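Local coordinates for hypothetical protein TM0486 (Thermotoga maritima, PDB 1VK8), which binds thiamin and takes part in the response of the cell to oxidative conditions, at residues 13-21 / 94-102; 62-73 / 84-92. One frame throughout, in Å; residues are numbered along the deposited sequence.

Contact 1. Residues 13-21 / 94-102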
HETATM    1  N   MSE C  13      20.332 -16.388  -7.845  1.00 26.21           N
HETATM    2  CA  MSE C  13      19.877 -17.326  -6.792  1.00 25.03           C
HETATM    3  C   MSE C  13      18.898 -16.631  -5.822  1.00 20.42           C
HETATM    4  O   MSE C  13      17.847 -17.183  -5.546  1.00 20.85           O
HETATM    5  CB  MSE C  13      21.077 -17.959  -6.056  1.00 26.27           C
HETATM    6  CG  MSE C  13      20.720 -19.108  -5.131  1.00 28.75           C
ATOM      7  N   PRO C  14      19.221 -15.455  -5.290  1.00 20.03           N
ATOM      8  CA  PRO C  14      18.280 -14.763  -4.378  1.00 17.04           C
ATOM      9  C   PRO C  14      16.987 -14.282  -5.077  1.00 16.93           C
ATOM     10  O   PRO C  14      17.046 -13.578  -6.084  1.00 17.31           O
ATOM     11  CB  PRO C  14      19.083 -13.549  -3.877  1.00 19.55           C
ATOM     12  CG  PRO C  14      20.508 -13.780  -4.297  1.00 23.51           C
ATOM     13  CD  PRO C  14      20.454 -14.674  -5.500  1.00 21.57           C
ATOM     14  N   LYS C  15      15.836 -14.646  -4.516  1.00 14.38           N
ATOM     15  CA  LYS C  15      14.558 -14.215  -5.007  1.00 13.97           C
ATOM     16  C   LYS C  15      13.972 -13.176  -4.071  1.00  9.13           C
ATOM     17  O   LYS C  15      14.377 -13.047  -2.924  1.00  7.45           O
ATOM     18  CB  LYS C  15      13.603 -15.406  -5.113  1.00 16.88           C
ATOM     19  CG  LYS C  15      13.917 -16.326  -6.268  1.00 21.78           C
ATOM     20  CD  LYS C  15      13.136 -17.629  -6.228  1.00 28.43           C
ATOM     21  CE  LYS C  15      13.327 -18.400  -7.565  1.00 40.95           C
ATOM     22  NZ  LYS C  15      13.297 -19.912  -7.448  1.00 41.29           N
ATOM     23  N   VAL C  16      13.027 -12.417  -4.587  1.00  7.61           N
ATOM     24  CA  VAL C  16      12.190 -11.555  -3.770  1.00  8.20           C
ATOM     25  C   VAL C  16      10.747 -11.996  -3.998  1.00  7.62           C
ATOM     26  O   VAL C  16      10.486 -12.751  -4.908  1.00  8.09           O
ATOM     27  CB  VAL C  16      12.333 -10.043  -4.155  1.00  6.86           C
ATOM     28  CG1 VAL C  16      13.720  -9.524  -3.833  1.00 13.28           C
ATOM     29  CG2 VAL C  16      12.009  -9.785  -5.631  1.00 10.00           C
ATOM     30  N   THR C  17       9.823 -11.501  -3.180  1.00  7.99           N
ATOM     31  CA  THR C  17       8.405 -11.581  -3.494  1.00  9.46           C
ATOM     32  C   THR C  17       7.925 -10.176  -3.774  1.00  9.62           C
ATOM     33  O   THR C  17       8.381  -9.207  -3.150  1.00  9.09           O
ATOM     34  CB  THR C  17       7.559 -12.250  -2.361  1.00 12.19           C
ATOM     35  OG1 THR C  17       7.512 -11.405  -1.197  1.00 13.19           O
ATOM     36  CG2 THR C  17       8.174 -13.542  -1.877  1.00 11.09           C
ATOM     37  N   VAL C  18       7.021 -10.072  -4.735  1.00  8.36           N
ATOM     38  CA  VAL C  18       6.442  -8.811  -5.168  1.00  7.90           C
ATOM     39  C   VAL C  18       4.957  -9.035  -5.351  1.00  8.07           C
ATOM     40  O   VAL C  18       4.528  -9.835  -6.196  1.00  9.11           O
ATOM     41  CB  VAL C  18       7.052  -8.331  -6.514  1.00  6.56           C
ATOM     42  CG1 VAL C  18       6.478  -6.995  -6.930  1.00  9.32           C
ATOM     43  CG2 VAL C  18       8.608  -8.244  -6.379  1.00 10.53           C
ATOM     44  N   SER C  19       4.168  -8.336  -4.546  1.00  8.95           N
ATOM     45  CA  SER C  19       2.732  -8.364  -4.669  1.00 10.00           C
ATOM     46  C   SER C  19       2.302  -7.171  -5.473  1.00  9.06           C
ATOM     47  O   SER C  19       2.750  -6.057  -5.239  1.00  8.24           O
ATOM     48  CB  SER C  19       2.109  -8.386  -3.273  1.00 12.85           C
ATOM     49  OG  SER C  19       2.593  -9.534  -2.588  1.00 19.66           O
ATOM     50  N   ILE C  20       1.443  -7.425  -6.451  1.00  7.86           N
ATOM     51  CA  ILE C  20       1.067  -6.473  -7.466  1.00  7.72           C
ATOM     52  C   ILE C  20      -0.438  -6.276  -7.361  1.00  8.89           C
ATOM     53  O   ILE C  20      -1.207  -7.252  -7.334  1.00  6.28           O
ATOM     54  CB  ILE C  20       1.422  -7.026  -8.856  1.00  7.78           C
ATOM     55  CG1 ILE C  20       2.914  -7.276  -8.975  1.00  8.24           C
ATOM     56  CG2 ILE C  20       0.939  -6.092  -9.971  1.00  9.57           C
ATOM     57  CD1 ILE C  20       3.289  -8.058 -10.191  1.00  9.82           C
ATOM     58  N   LYS C  21      -0.855  -5.014  -7.325  1.00  8.25           N
ATOM     59  CA  LYS C  21      -2.266  -4.650  -7.308  1.00  5.80           C
ATOM     60  C   LYS C  21      -2.522  -3.638  -8.403  1.00  4.85           C
ATOM     61  O   LYS C  21      -1.812  -2.645  -8.524  1.00  7.36           O
ATOM     62  CB  LYS C  21      -2.674  -4.062  -5.957  1.00  7.76           C
ATOM     63  CG  LYS C  21      -4.131  -3.731  -5.811  1.00  7.40           C
ATOM     64  CD  LYS C  21      -4.440  -3.021  -4.509  1.00  8.29           C
ATOM     65  CE  LYS C  21      -5.921  -2.969  -4.224  1.00  8.56           C
ATOM     66  NZ  LYS C  21      -6.405  -4.232  -3.556  1.00 12.46           N
ATOM     67  N   GLY C  94      20.085 -12.421   0.180  1.00 13.35           N
ATOM     68  CA  GLY C  94      20.197 -13.881   0.213  1.00 13.63           C
ATOM     69  C   GLY C  94      18.898 -14.568  -0.233  1.00 13.14           C
ATOM     70  O   GLY C  94      18.886 -15.766  -0.466  1.00 11.48           O
ATOM     71  N   GLY C  95      17.803 -13.814  -0.300  1.00 11.77           N
ATOM     72  CA  GLY C  95      16.546 -14.297  -0.833  1.00  9.71           C
ATOM     73  C   GLY C  95      15.446 -14.520   0.185  1.00 10.16           C
ATOM     74  O   GLY C  95      15.698 -14.784   1.356  1.00  7.65           O
ATOM     75  N   ILE C  96      14.204 -14.358  -0.277  1.00  7.99           N
ATOM     76  CA  ILE C  96      13.007 -14.710   0.474  1.00  8.14           C
ATOM     77  C   ILE C  96      11.970 -15.257  -0.521  1.00 10.57           C
ATOM     78  O   ILE C  96      11.902 -14.816  -1.690  1.00 11.52           O
ATOM     79  CB  ILE C  96      12.446 -13.489   1.267  1.00  7.77           C
ATOM     80  CG1 ILE C  96      11.300 -13.892   2.212  1.00  8.93           C
ATOM     81  CG2 ILE C  96      11.996 -12.382   0.335  1.00 14.61           C
ATOM     82  CD1 ILE C  96      11.726 -14.731   3.397  1.00 13.16           C
ATOM     83  N   THR C  97      11.158 -16.194  -0.056  1.00  9.65           N
ATOM     84  CA  THR C  97      10.197 -16.887  -0.912  1.00 10.98           C
ATOM     85  C   THR C  97       8.810 -16.836  -0.304  1.00  9.86           C
ATOM     86  O   THR C  97       8.652 -16.538   0.878  1.00  8.25           O
ATOM     87  CB  THR C  97      10.572 -18.380  -1.058  1.00 10.23           C
ATOM     88  OG1 THR C  97      10.666 -18.984   0.235  1.00 12.12           O
ATOM     89  CG2 THR C  97      11.944 -18.550  -1.662  1.00 15.46           C
ATOM     90  N   ILE C  98       7.811 -17.154  -1.131  1.00  6.83           N
ATOM     91  CA  ILE C  98       6.436 -17.258  -0.679  1.00  8.99           C
ATOM     92  C   ILE C  98       6.329 -18.277   0.462  1.00  8.21           C
ATOM     93  O   ILE C  98       5.750 -17.969   1.521  1.00  9.95           O
ATOM     94  CB  ILE C  98       5.505 -17.601  -1.889  1.00  7.44           C
ATOM     95  CG1 ILE C  98       5.384 -16.402  -2.836  1.00  9.48           C
ATOM     96  CG2 ILE C  98       4.135 -18.040  -1.389  1.00 12.19           C
ATOM     97  CD1 ILE C  98       4.680 -16.703  -4.177  1.00 11.60           C
ATOM     98  N   GLU C  99       6.930 -19.455   0.268  1.00  7.64           N
ATOM     99  CA  GLU C  99       6.811 -20.571   1.205  1.00 12.88           C
ATOM    100  C   GLU C  99       7.377 -20.196   2.559  1.00 11.48           C
ATOM    101  O   GLU C  99       6.804 -20.529   3.580  1.00 15.27           O
ATOM    102  CB  GLU C  99       7.511 -21.818   0.651  1.00 16.23           C
ATOM    103  CG  GLU C  99       7.384 -23.077   1.493  1.00 30.85           C
ATOM    104  CD  GLU C  99       8.199 -24.250   0.953  1.00 45.22           C
ATOM    105  OE1 GLU C  99       8.730 -24.162  -0.184  1.00 44.80           O
ATOM    106  OE2 GLU C  99       8.302 -25.275   1.671  1.00 55.80           O
ATOM    107  N   GLU C 100       8.471 -19.445   2.579  1.00 11.48           N
ATOM    108  CA  GLU C 100       9.086 -19.046   3.847  1.00 13.97           C
ATOM    109  C   GLU C 100       8.140 -18.162   4.653  1.00 16.85           C
ATOM    110  O   GLU C 100       8.205 -18.130   5.869  1.00 18.35           O
ATOM    111  CB  GLU C 100      10.413 -18.303   3.624  1.00 13.20           C
ATOM    112  CG  GLU C 100      11.543 -19.212   3.183  1.00 19.79           C
ATOM    113  CD  GLU C 100      12.804 -18.461   2.792  1.00 17.34           C
ATOM    114  OE1 GLU C 100      12.879 -17.962   1.658  1.00 16.26           O
ATOM    115  OE2 GLU C 100      13.736 -18.375   3.620  1.00 24.63           O
ATOM    116  N   LYS C 101       7.260 -17.445   3.974  1.00 16.43           N
ATOM    117  CA  LYS C 101       6.301 -16.569   4.641  1.00 17.94           C
ATOM    118  C   LYS C 101       4.919 -17.185   4.936  1.00 20.72           C
ATOM    119  O   LYS C 101       4.240 -16.748   5.862  1.00 24.25           O
ATOM    120  CB  LYS C 101       6.153 -15.322   3.801  1.00 18.08           C
ATOM    121  CG  LYS C 101       7.469 -14.620   3.514  1.00 22.03           C
ATOM    122  CD  LYS C 101       7.378 -13.705   2.315  1.00 21.93           C
ATOM    123  CE  LYS C 101       6.916 -12.364   2.759  1.00 31.17           C
ATOM    124  NZ  LYS C 101       6.698 -11.600   1.575  1.00 19.22           N
ATOM    125  N   VAL C 102       4.477 -18.188   4.189  1.00 20.52           N
ATOM    126  CA  VAL C 102       3.111 -18.722   4.375  1.00 22.17           C
ATOM    127  C   VAL C 102       2.986 -20.178   4.775  1.00 21.80           C
ATOM    128  O   VAL C 102       1.909 -20.592   5.169  1.00 20.86           O
ATOM    129  CB  VAL C 102       2.251 -18.623   3.081  1.00 23.32           C
ATOM    130  CG1 VAL C 102       2.235 -17.225   2.557  1.00 23.85           C
ATOM    131  CG2 VAL C 102       2.733 -19.619   2.022  1.00 24.05           C
TER
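Pro-14 lies against the backbone between Gly-94 and Gly-95, with Pro-14 CB 3.8 Å from Gly-95 N. Here the two segments come within 4.0 Å, CA of Pro-14 to CA of Gly-95, and Gly-95, with no side chain, lets the backbones approach this closely. One residue on, Lys-15 O accepts the amide of Ile-96 (N to O 3.0 Å, 164° at the hydrogen); the same oxygen takes a CA-H...O contact from Gly-95. Val-16 turns its side chain from this partner onto Phe-62 and Ile-65 of helix 62-76. Thr-17 faces it and divides its two branches. With CG2 beside the backbone N and OG1 between N and the carbonyl carbon (chi1 69°), the methyl CG2 of Thr-17 meets the start of helix 98-102, 3.7 Å from Ile-98 N, while the hydroxyl meets Lys-101 tip to tip, NZ donating to OG1 over 2.9 Å. Replacing Thr-17 by alanine removes OG1 and CG2, which is likely to cost the Lys-101 ammonium this acceptor and open a gap beside the first helical turn. Thr-97 caps that turn, its OG1 accepting from Glu-100 N at 3.2 Å. Lys-101 NZ also forms a salt bridge with Asp-90 of strand 82-92. A backbone bond thus joins the approach to helix 98-102 to the residues leading into strand 16-24, and Lys-101, shared between a hydroxyl and a carboxylate, ties the helix itself to the sheet, probably helping to offset the charge of Asp-90, which also pairs with Arg-82 of the fourth subunit.

Contact 2. Residues 62-73 / 84-92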
ATOM      1  N   PHE C  62      14.579 -10.068  -8.689  1.00 10.65           N
ATOM      2  CA  PHE C  62      14.081  -8.686  -8.558  1.00  9.75           C
ATOM      3  C   PHE C  62      14.099  -7.854  -9.854  1.00  7.64           C
ATOM      4  O   PHE C  62      13.097  -7.278 -10.242  1.00  5.80           O
ATOM      5  CB  PHE C  62      14.875  -7.988  -7.454  1.00 10.71           C
ATOM      6  CG  PHE C  62      14.516  -6.558  -7.265  1.00 15.46           C
ATOM      7  CD1 PHE C  62      13.258  -6.189  -6.901  1.00 16.07           C
ATOM      8  CD2 PHE C  62      15.461  -5.580  -7.450  1.00 19.31           C
ATOM      9  CE1 PHE C  62      12.935  -4.855  -6.766  1.00 23.30           C
ATOM     10  CE2 PHE C  62      15.136  -4.276  -7.300  1.00 20.97           C
ATOM     11  CZ  PHE C  62      13.877  -3.917  -6.969  1.00 12.01           C
ATOM     12  N   GLU C  63      15.236  -7.799 -10.531  1.00  7.48           N
ATOM     13  CA  GLU C  63      15.348  -6.947 -11.705  1.00  6.79           C
ATOM     14  C   GLU C  63      14.508  -7.478 -12.858  1.00  7.31           C
ATOM     15  O   GLU C  63      13.939  -6.715 -13.607  1.00  8.91           O
ATOM     16  CB  GLU C  63      16.814  -6.765 -12.104  1.00  9.62           C
ATOM     17  CG  GLU C  63      17.564  -6.042 -10.996  1.00 11.79           C
ATOM     18  CD  GLU C  63      18.917  -5.474 -11.379  1.00 22.92           C
ATOM     19  OE1 GLU C  63      19.332  -5.615 -12.545  1.00 28.23           O
ATOM     20  OE2 GLU C  63      19.565  -4.865 -10.490  1.00 21.92           O
ATOM     21  N   GLU C  64      14.413  -8.792 -12.984  1.00  8.18           N
ATOM     22  CA  GLU C  64      13.529  -9.383 -13.971  1.00  8.53           C
ATOM     23  C   GLU C  64      12.073  -9.008 -13.718  1.00  6.77           C
ATOM     24  O   GLU C  64      11.363  -8.645 -14.644  1.00  9.11           O
ATOM     25  CB  GLU C  64      13.663 -10.897 -13.958  1.00 10.00           C
ATOM     26  CG  GLU C  64      12.957 -11.559 -15.139  1.00 20.52           C
ATOM     27  CD  GLU C  64      13.095 -13.076 -15.161  1.00 28.26           C
ATOM     28  OE1 GLU C  64      13.985 -13.646 -14.467  1.00 28.84           O
ATOM     29  OE2 GLU C  64      12.291 -13.694 -15.888  1.00 31.42           O
ATOM     30  N   ILE C  65      11.622  -9.085 -12.471  1.00  8.77           N
ATOM     31  CA  ILE C  65      10.243  -8.689 -12.119  1.00  6.25           C
ATOM     32  C   ILE C  65      10.025  -7.199 -12.456  1.00  8.57           C
ATOM     33  O   ILE C  65       9.011  -6.831 -13.046  1.00  7.46           O
ATOM     34  CB  ILE C  65       9.909  -9.004 -10.627  1.00  6.19           C
ATOM     35  CG1 ILE C  65       9.862 -10.495 -10.340  1.00  9.87           C
ATOM     36  CG2 ILE C  65       8.541  -8.416 -10.240  1.00  6.78           C
ATOM     37  CD1 ILE C  65      10.020 -10.808  -8.800  1.00 10.21           C
HETATM   38  N   MSE C  66      10.986  -6.344 -12.123  1.00  8.84           N
HETATM   39  CA  MSE C  66      10.849  -4.905 -12.429  1.00 11.07           C
HETATM   40  C   MSE C  66      10.679  -4.695 -13.937  1.00 11.69           C
HETATM   41  O   MSE C  66       9.837  -3.937 -14.367  1.00 10.60           O
HETATM   42  CB  MSE C  66      12.034  -4.103 -11.887  1.00 10.40           C
HETATM   43  CG  MSE C  66      12.146  -4.087 -10.394  1.00 11.39           C
HETATM   44 SE   MSE C  66      10.448  -3.484  -9.498  1.00 20.92          SE
HETATM   45  CE  MSE C  66       9.791  -5.188  -8.850  1.00 22.92           C
ATOM     46  N   ASP C  67      11.444  -5.428 -14.751  1.00  9.79           N
ATOM     47  CA  ASP C  67      11.297  -5.368 -16.197  1.00  8.64           C
ATOM     48  C   ASP C  67       9.951  -5.892 -16.676  1.00  8.76           C
ATOM     49  O   ASP C  67       9.378  -5.366 -17.629  1.00  8.44           O
ATOM     50  CB  ASP C  67      12.422  -6.163 -16.881  1.00  9.78           C
ATOM     51  CG  ASP C  67      13.787  -5.465 -16.806  1.00 13.24           C
ATOM     52  OD1 ASP C  67      13.864  -4.242 -16.545  1.00 13.99           O
ATOM     53  OD2 ASP C  67      14.847  -6.097 -16.986  1.00 11.26           O
ATOM     54  N   ARG C  68       9.447  -6.945 -16.041  1.00  8.05           N
ATOM     55  CA  ARG C  68       8.121  -7.450 -16.365  1.00  9.34           C
ATOM     56  C   ARG C  68       7.034  -6.461 -15.995  1.00  9.69           C
ATOM     57  O   ARG C  68       6.026  -6.347 -16.691  1.00  7.34           O
ATOM     58  CB  ARG C  68       7.856  -8.798 -15.677  1.00  9.87           C
ATOM     59  CG  ARG C  68       8.737  -9.909 -16.173  1.00 14.10           C
ATOM     60  CD  ARG C  68       8.581 -10.194 -17.607  1.00 20.81           C
ATOM     61  NE  ARG C  68       8.896 -11.590 -17.884  1.00 20.48           N
ATOM     62  CZ  ARG C  68       8.606 -12.187 -19.023  1.00 24.44           C
ATOM     63  NH1 ARG C  68       8.034 -11.514 -20.011  1.00 34.14           N
ATOM     64  NH2 ARG C  68       8.913 -13.456 -19.201  1.00 33.17           N
ATOM     65  N   VAL C  69       7.246  -5.735 -14.908  1.00  9.10           N
ATOM     66  CA  VAL C  69       6.295  -4.719 -14.488  1.00  9.19           C
ATOM     67  C   VAL C  69       6.239  -3.603 -15.536  1.00  8.64           C
ATOM     68  O   VAL C  69       5.170  -3.109 -15.824  1.00  7.14           O
ATOM     69  CB  VAL C  69       6.608  -4.198 -13.064  1.00  9.19           C
ATOM     70  CG1 VAL C  69       5.813  -2.957 -12.758  1.00 10.69           C
ATOM     71  CG2 VAL C  69       6.343  -5.295 -12.040  1.00  9.74           C
ATOM     72  N   LYS C  70       7.374  -3.232 -16.138  1.00  9.05           N
ATOM     73  CA  LYS C  70       7.360  -2.256 -17.242  1.00  9.64           C
ATOM     74  C   LYS C  70       6.438  -2.700 -18.373  1.00  9.24           C
ATOM     75  O   LYS C  70       5.634  -1.918 -18.881  1.00 11.65           O
ATOM     76  CB  LYS C  70       8.754  -2.004 -17.825  1.00  7.46           C
ATOM     77  CG  LYS C  70       9.800  -1.447 -16.903  1.00  9.75           C
ATOM     78  CD  LYS C  70      11.081  -1.332 -17.684  1.00 10.62           C
ATOM     79  CE  LYS C  70      12.287  -1.281 -16.841  1.00 15.85           C
ATOM     80  NZ  LYS C  70      13.461  -1.328 -17.741  1.00  8.58           N
ATOM     81  N   GLU C  71       6.585  -3.952 -18.782  1.00  7.30           N
ATOM     82  CA  GLU C  71       5.750  -4.548 -19.831  1.00  8.78           C
ATOM     83  C   GLU C  71       4.291  -4.633 -19.413  1.00  7.44           C
ATOM     84  O   GLU C  71       3.415  -4.381 -20.221  1.00  7.36           O
ATOM     85  CB  GLU C  71       6.281  -5.935 -20.210  1.00 10.89           C
ATOM     86  CG  GLU C  71       7.640  -5.884 -20.900  1.00 17.75           C
ATOM     87  CD  GLU C  71       8.377  -7.220 -20.903  1.00 25.36           C
ATOM     88  OE1 GLU C  71       7.828  -8.224 -20.418  1.00 30.14           O
ATOM     89  OE2 GLU C  71       9.522  -7.259 -21.400  1.00 36.05           O
ATOM     90  N   LEU C  72       4.034  -5.003 -18.160  1.00  7.62           N
ATOM     91  CA  LEU C  72       2.678  -5.070 -17.632  1.00  8.87           C
ATOM     92  C   LEU C  72       1.936  -3.736 -17.768  1.00  8.38           C
ATOM     93  O   LEU C  72       0.801  -3.697 -18.257  1.00  6.41           O
ATOM     94  CB  LEU C  72       2.677  -5.515 -16.165  1.00  8.89           C
ATOM     95  CG  LEU C  72       1.291  -5.592 -15.486  1.00 12.18           C
ATOM     96  CD1 LEU C  72       0.431  -6.608 -16.178  1.00 11.72           C
ATOM     97  CD2 LEU C  72       1.453  -5.921 -14.040  1.00 14.34           C
ATOM     98  N   ALA C  73       2.577  -2.650 -17.357  1.00  9.61           N
ATOM     99  CA  ALA C  73       1.961  -1.319 -17.411  1.00  8.56           C
ATOM    100  C   ALA C  73       1.606  -0.930 -18.847  1.00 11.04           C
ATOM    101  O   ALA C  73       0.501  -0.439 -19.119  1.00  7.94           O
ATOM    102  CB  ALA C  73       2.865  -0.316 -16.805  1.00 10.52           C
ATOM    103  N   VAL C  84      -4.110   2.815 -11.081  1.00  5.52           N
ATOM    104  CA  VAL C  84      -3.118   2.727 -10.046  1.00  6.43           C
ATOM    105  C   VAL C  84      -2.493   1.336 -10.125  1.00  7.74           C
ATOM    106  O   VAL C  84      -3.188   0.325 -10.268  1.00  9.08           O
ATOM    107  CB  VAL C  84      -3.742   2.942  -8.646  1.00  6.99           C
ATOM    108  CG1 VAL C  84      -2.746   2.605  -7.535  1.00  9.22           C
ATOM    109  CG2 VAL C  84      -4.284   4.356  -8.516  1.00 12.92           C
ATOM    110  N   LEU C  85      -1.175   1.299 -10.047  1.00  5.81           N
ATOM    111  CA  LEU C  85      -0.414   0.072 -10.008  1.00  6.78           C
ATOM    112  C   LEU C  85       0.493   0.117  -8.771  1.00  7.84           C
ATOM    113  O   LEU C  85       1.335   1.008  -8.627  1.00  8.19           O
ATOM    114  CB  LEU C  85       0.404  -0.057 -11.278  1.00  8.86           C
ATOM    115  CG  LEU C  85       1.376  -1.231 -11.369  1.00  8.60           C
ATOM    116  CD1 LEU C  85       0.679  -2.578 -11.370  1.00 12.33           C
ATOM    117  CD2 LEU C  85       2.257  -1.077 -12.607  1.00 15.47           C
ATOM    118  N   GLN C  86       0.306  -0.840  -7.877  1.00  6.39           N
ATOM    119  CA  GLN C  86       1.016  -0.882  -6.613  1.00  5.70           C
ATOM    120  C   GLN C  86       1.833  -2.142  -6.514  1.00  7.80           C
ATOM    121  O   GLN C  86       1.351  -3.234  -6.843  1.00  5.51           O
ATOM    122  CB  GLN C  86       0.053  -0.767  -5.432  1.00  7.60           C
ATOM    123  CG  GLN C  86      -0.655   0.575  -5.393  1.00  6.32           C
ATOM    124  CD  GLN C  86      -1.657   0.697  -4.276  1.00  7.50           C
ATOM    125  OE1 GLN C  86      -2.139  -0.309  -3.784  1.00  7.94           O
ATOM    126  NE2 GLN C  86      -1.998   1.920  -3.905  1.00  8.24           N
ATOM    127  N   LEU C  87       3.096  -1.974  -6.130  1.00  7.59           N
ATOM    128  CA  LEU C  87       4.019  -3.075  -5.865  1.00  7.08           C
ATOM    129  C   LEU C  87       4.439  -3.047  -4.398  1.00  9.73           C
ATOM    130  O   LEU C  87       4.819  -1.993  -3.859  1.00  8.03           O
ATOM    131  CB  LEU C  87       5.277  -2.933  -6.700  1.00  7.42           C
ATOM    132  CG  LEU C  87       5.183  -2.746  -8.212  1.00 13.46           C
ATOM    133  CD1 LEU C  87       6.591  -2.865  -8.777  1.00 16.75           C
ATOM    134  CD2 LEU C  87       4.273  -3.726  -8.863  1.00 12.46           C
ATOM    135  N   ASP C  88       4.399  -4.212  -3.756  1.00  6.03           N
ATOM    136  CA  ASP C  88       4.856  -4.374  -2.378  1.00  7.69           C
ATOM    137  C   ASP C  88       5.939  -5.449  -2.424  1.00  8.29           C
ATOM    138  O   ASP C  88       5.672  -6.652  -2.559  1.00  6.54           O
ATOM    139  CB  ASP C  88       3.631  -4.722  -1.505  1.00 10.85           C
ATOM    140  CG  ASP C  88       3.979  -5.178  -0.100  1.00 13.91           C
ATOM    141  OD1 ASP C  88       5.006  -4.733   0.404  1.00 15.70           O
ATOM    142  OD2 ASP C  88       3.236  -5.937   0.597  1.00 18.41           O
ATOM    143  N   ILE C  89       7.187  -4.998  -2.344  1.00  6.17           N
ATOM    144  CA  ILE C  89       8.359  -5.863  -2.536  1.00  7.12           C
ATOM    145  C   ILE C  89       8.942  -6.232  -1.181  1.00  7.10           C
ATOM    146  O   ILE C  89       9.218  -5.357  -0.387  1.00  8.16           O
ATOM    147  CB  ILE C  89       9.433  -5.133  -3.365  1.00  8.38           C
ATOM    148  CG1 ILE C  89       8.874  -4.695  -4.725  1.00  6.13           C
ATOM    149  CG2 ILE C  89      10.702  -6.015  -3.521  1.00 12.02           C
ATOM    150  CD1 ILE C  89       9.504  -3.467  -5.217  1.00  9.34           C
ATOM    151  N   ASP C  90       9.120  -7.527  -0.912  1.00  5.79           N
ATOM    152  CA  ASP C  90       9.820  -7.969   0.277  1.00  5.76           C
ATOM    153  C   ASP C  90      11.238  -8.305  -0.184  1.00  5.74           C
ATOM    154  O   ASP C  90      11.461  -9.252  -0.927  1.00  7.20           O
ATOM    155  CB  ASP C  90       9.147  -9.210   0.879  1.00  7.57           C
ATOM    156  CG  ASP C  90       9.718  -9.580   2.246  1.00 12.76           C
ATOM    157  OD1 ASP C  90      10.618  -8.883   2.746  1.00 14.24           O
ATOM    158  OD2 ASP C  90       9.322 -10.571   2.873  1.00 16.23           O
ATOM    159  N   TYR C  91      12.182  -7.472   0.207  1.00  7.08           N
ATOM    160  CA  TYR C  91      13.537  -7.574  -0.278  1.00  7.39           C
ATOM    161  C   TYR C  91      14.401  -8.107   0.841  1.00  5.75           C
ATOM    162  O   TYR C  91      14.459  -7.535   1.885  1.00  6.61           O
ATOM    163  CB  TYR C  91      14.036  -6.200  -0.707  1.00  9.71           C
ATOM    164  CG  TYR C  91      15.330  -6.247  -1.482  1.00  7.60           C
ATOM    165  CD1 TYR C  91      16.541  -6.368  -0.823  1.00 12.21           C
ATOM    166  CD2 TYR C  91      15.332  -6.164  -2.880  1.00  9.49           C
ATOM    167  CE1 TYR C  91      17.733  -6.425  -1.529  1.00 16.12           C
ATOM    168  CE2 TYR C  91      16.521  -6.236  -3.590  1.00  8.65           C
ATOM    169  CZ  TYR C  91      17.710  -6.350  -2.911  1.00 13.11           C
ATOM    170  OH  TYR C  91      18.905  -6.384  -3.594  1.00 23.29           O
ATOM    171  N   LYS C  92      15.066  -9.210   0.620  1.00  6.17           N
ATOM    172  CA  LYS C  92      15.912  -9.798   1.652  1.00  5.46           C
ATOM    173  C   LYS C  92      17.230 -10.231   1.024  1.00  9.14           C
ATOM    174  O   LYS C  92      17.252 -10.960   0.050  1.00  7.65           O
ATOM    175  CB  LYS C  92      15.222 -11.004   2.306  1.00  6.09           C
ATOM    176  CG  LYS C  92      16.003 -11.562   3.495  1.00  8.65           C
ATOM    177  CD  LYS C  92      15.380 -12.796   4.088  1.00 14.84           C
ATOM    178  CE  LYS C  92      16.295 -13.416   5.153  1.00 18.71           C
ATOM    179  NZ  LYS C  92      15.605 -14.517   5.828  1.00 13.83           N
TER
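Leu-85 opens the row of side chains that strand 84-92 raises against helix 62-73: its CD2 lies 4.0 Å from Val-69 CG1 and also touches Ala-73 CB, while CD1 meets Leu-72. Leu-87 follows, meeting Val-69 tip to tip and sliding past selenomethionine Met-66 in the opposite direction, its CD1 4.0 Å from the selenium atom SE of Met-66. A bend at chi2 (-54°) and another at chi3 curl the Met-66 chain, bringing its CE end-on to Ile-89 CD1 as well, at 4.0 Å. That same Ile-89 methyl sits at the edge of the Phe-62 ring, near its plane. Tyr-91 finishes the row with a T-shaped pair, its CE2 edge directed at one face of Phe-62, planes at 89° and centroids 5.5 Å apart; Met-66 CG lies over the opposite face, toward its rim. The tyrosine hydroxyl is hydrogen-bonded to Glu-77 and Arg-74 of the fourth subunit. Helix and strand run nearly antiparallel (167°), their axes 11.1 Å apart at closest approach, as in helix-on-sheet packing of an alpha/beta sandwich. No hydrogen bond crosses between them, so the attachment is wholly apolar and aromatic, with Phe-62 clasped between a selenomethionine and a tyrosine edge.

Overall arrangement
Contacts 1 and 2 have centres about 12 Å apart and share one antiparallel sheet, in which strands 16-24 and 82-92 are neighbours. Contact 2 is nested along the chain inside the loop closed by contact 1: helix 62-76 leads to strand 82-92, which is followed by helix 98-102 beside the first strand. Backbone pairs such as Ser-19 O to Asp-88 N (2.9 Å) link them directly. Contact 2 is buried, contact 1 partly so. Strand 82-92, outermost within the chain, thus carries helix 62-76 on one face and holds Lys-101 through Asp-90, while its outer edge serves assembly, pairing antiparallel with a strand of the fourth subunit; both contacts also touch the second subunit.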